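Side-chain contact in glycosyl hydrolases family 2, sugar binding domain protein (Bacteroides uniformis str. 3978 T3 ii, PDB 6D1P), which is a beta-glucuronidase of glycoside hydrolase family 2 from a human gut bacterium and probably cleaves glucuronides at their O-glycosidic bond: residues Trp46-Pro51 with Trp91-Leu96. Sequence-based numbering, arbitrary orientation.
Sequences WEVMRP and WYRTML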
loop_
_atom_site.group_PDB
_atom_site.type_symbol
_atom_site.label_atom_id
_atom_site.label_comp_id
_atom_site.label_asym_id
_atom_site.label_seq_id
_atom_site.Cartn_x
_atom_site.Cartn_y
_atom_site.Cartn_z
ATOM N N TRP A 46 7.411 -8.527 19.536
ATOM C CA TRP A 46 8.352 -9.638 19.446
ATOM C C TRP A 46 8.737 -9.904 18.000
ATOM O O TRP A 46 9.924 -10.081 17.688
ATOM C CB TRP A 46 7.769 -10.897 20.085
ATOM C CG TRP A 46 8.595 -12.124 19.801
ATOM C CD1 TRP A 46 8.192 -13.252 19.143
ATOM C CD2 TRP A 46 9.981 -12.325 20.126
ATOM N NE1 TRP A 46 9.239 -14.147 19.043
ATOM C CE2 TRP A 46 10.344 -13.605 19.644
ATOM C CE3 TRP A 46 10.946 -11.552 20.784
ATOM C CZ2 TRP A 46 11.627 -14.129 19.802
ATOM C CZ3 TRP A 46 12.218 -12.070 20.937
ATOM C CH2 TRP A 46 12.552 -13.352 20.443
ATOM N N GLU A 47 7.749 -9.914 17.100
ATOM C CA GLU A 47 8.035 -10.146 15.691
ATOM C C GLU A 47 8.972 -9.081 15.123
ATOM O O GLU A 47 9.733 -9.355 14.185
ATOM C CB GLU A 47 6.732 -10.199 14.894
ATOM C CG GLU A 47 6.870 -10.992 13.602
ATOM C CD GLU A 47 5.661 -10.871 12.692
ATOM O OE1 GLU A 47 5.223 -9.722 12.422
ATOM O OE2 GLU A 47 5.154 -11.932 12.241
ATOM N N VAL A 48 8.943 -7.870 15.680
ATOM C CA VAL A 48 9.865 -6.829 15.236
ATOM C C VAL A 48 11.261 -7.106 15.766
ATOM O O VAL A 48 12.261 -6.826 15.094
ATOM C CB VAL A 48 9.353 -5.449 15.693
ATOM C CG1 VAL A 48 10.394 -4.327 15.432
ATOM C CG2 VAL A 48 8.023 -5.133 15.028
ATOM N N MET A 49 11.343 -7.656 16.967
ATOM C CA MET A 49 12.597 -7.806 17.687
ATOM C C MET A 49 13.248 -9.170 17.489
ATOM O O MET A 49 14.439 -9.314 17.776
ATOM C CB MET A 49 12.348 -7.566 19.184
ATOM C CG MET A 49 12.019 -6.107 19.529
ATOM S SD MET A 49 13.470 -5.125 19.186
ATOM C CE MET A 49 12.895 -3.444 19.435
ATOM N N ARG A 50 12.510 -10.162 16.993
ATOM C CA ARG A 50 12.999 -11.533 16.999
ATOM C C ARG A 50 14.210 -11.693 16.076
ATOM O O ARG A 50 14.399 -10.913 15.142
ATOM C CB ARG A 50 11.881 -12.489 16.593
ATOM C CG ARG A 50 11.574 -12.536 15.108
ATOM C CD ARG A 50 10.519 -13.598 14.857
ATOM N NE ARG A 50 9.810 -13.408 13.598
ATOM C CZ ARG A 50 8.751 -14.122 13.253
ATOM N NH1 ARG A 50 8.307 -15.062 14.072
ATOM N NH2 ARG A 50 8.135 -13.897 12.105
ATOM N N PRO A 51 15.050 -12.699 16.329
ATOM C CA PRO A 51 16.277 -12.870 15.544
ATOM C C PRO A 51 16.064 -13.701 14.286
ATOM O O PRO A 51 15.085 -14.434 14.145
ATOM C CB PRO A 51 17.199 -13.604 16.521
ATOM C CG PRO A 51 16.255 -14.444 17.323
ATOM C CD PRO A 51 14.957 -13.690 17.417
ATOM N N TRP A 91 6.584 0.857 10.757
ATOM C CA TRP A 91 7.512 0.609 11.856
ATOM C C TRP A 91 8.932 1.026 11.505
ATOM O O TRP A 91 9.391 0.810 10.383
ATOM C CB TRP A 91 7.535 -0.879 12.233
ATOM C CG TRP A 91 6.408 -1.386 13.111
ATOM C CD1 TRP A 91 5.215 -1.923 12.699
ATOM C CD2 TRP A 91 6.401 -1.454 14.541
ATOM N NE1 TRP A 91 4.466 -2.311 13.786
ATOM C CE2 TRP A 91 5.171 -2.027 14.928
ATOM C CE3 TRP A 91 7.313 -1.079 15.534
ATOM C CZ2 TRP A 91 4.831 -2.225 16.261
ATOM C CZ3 TRP A 91 6.972 -1.280 16.859
ATOM C CH2 TRP A 91 5.745 -1.851 17.208
ATOM N N TYR A 92 9.648 1.562 12.487
ATOM C CA TYR A 92 11.080 1.813 12.372
ATOM C C TYR A 92 11.835 1.019 13.434
ATOM O O TYR A 92 11.308 0.769 14.521
ATOM C CB TYR A 92 11.412 3.290 12.552
ATOM C CG TYR A 92 10.762 4.232 11.581
ATOM C CD1 TYR A 92 9.474 4.715 11.796
ATOM C CD2 TYR A 92 11.463 4.702 10.485
ATOM C CE1 TYR A 92 8.894 5.625 10.918
ATOM C CE2 TYR A 92 10.900 5.599 9.611
ATOM C CZ TYR A 92 9.610 6.055 9.826
ATOM O OH TYR A 92 9.059 6.949 8.932
ATOM N N ARG A 93 13.082 0.640 13.132
ATOM C CA ARG A 93 13.906 -0.044 14.122
ATOM C C ARG A 93 15.378 0.214 13.853
ATOM O O ARG A 93 15.793 0.402 12.702
ATOM C CB ARG A 93 13.647 -1.550 14.143
ATOM C CG ARG A 93 14.001 -2.267 12.859
ATOM C CD ARG A 93 13.634 -3.758 12.946
ATOM N NE ARG A 93 14.088 -4.492 11.770
ATOM C CZ ARG A 93 13.685 -5.713 11.431
ATOM N NH1 ARG A 93 12.804 -6.377 12.177
ATOM N NH2 ARG A 93 14.161 -6.265 10.332
ATOM N N THR A 94 16.163 0.224 14.930
ATOM C CA THR A 94 17.605 0.421 14.830
ATOM C C THR A 94 18.287 -0.042 16.115
ATOM O O THR A 94 17.641 -0.465 17.076
ATOM C CB THR A 94 17.971 1.880 14.555
ATOM O OG1 THR A 94 19.363 1.939 14.274
ATOM C CG2 THR A 94 17.715 2.745 15.796
ATOM N N MET A 95 19.613 0.093 16.123
ATOM C CA MET A 95 20.485 -0.292 17.226
ATOM C C MET A 95 21.225 0.946 17.713
ATOM O O MET A 95 21.837 1.653 16.904
ATOM C CB MET A 95 21.497 -1.349 16.758
ATOM C CG MET A 95 21.468 -2.627 17.538
ATOM S SD MET A 95 19.946 -3.526 17.282
ATOM C CE MET A 95 20.422 -4.527 15.857
ATOM N N LEU A 96 21.207 1.201 19.021
ATOM C CA LEU A 96 21.833 2.415 19.555
ATOM C C LEU A 96 22.933 2.104 20.562
ATOM O O LEU A 96 22.746 1.279 21.464
ATOM C CB LEU A 96 20.807 3.334 20.220
ATOM C CG LEU A 96 19.785 4.030 19.323
ATOM C CD1 LEU A 96 19.087 5.095 20.135
ATOM C CD2 LEU A 96 20.434 4.607 18.074
#
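V48, near the end of helix 45-49, lies over strand 89-96, with its CA 8.0 Å from the CA of R93. Its two methyl groups touch different residues. CG2 sits over the face of the W91 indole, 4.1 Å from the centroid of the six-membered ring and 11° off the ring normal, a CH-pi contact. CG1 is anti to the backbone N (chi1 172°), which carries it to the R93 side chain, where it meets CD at 4.1 Å. W91 and R93 are two apart in the strand, and both side chains leave it on the helix side. W91 NE1 is hydrogen-bonded to D41, which helps fix the turn of the indole. The strand belongs to an antiparallel sheet, between strands 35-38 and 162-169, in the sugar-binding domain of the family 2 glycosidases, a jelly-roll beta-sandwich in this family. The short helix packs on one face of this sheet, and V48 also touches A165 on strand 162-169. The R93 chain is extended from CG to NE and runs past V48 to the backbone. V48 O lies at the edge of the R93 guanidinium, near its plane, 3.0 Å from NH1; the N-H...O angle of 129° makes the bond weak. The stronger partner of R93 is E36, bridged through NE, and W64 adds a cation-pi contact. A leucine in place of R93 would probably leave the E36 carboxylate without its charged mate and V48 O without this weak donor. E47 on the helix and R50 just past its end form salt bridges with R172 and D434 of the second subunit, respectively.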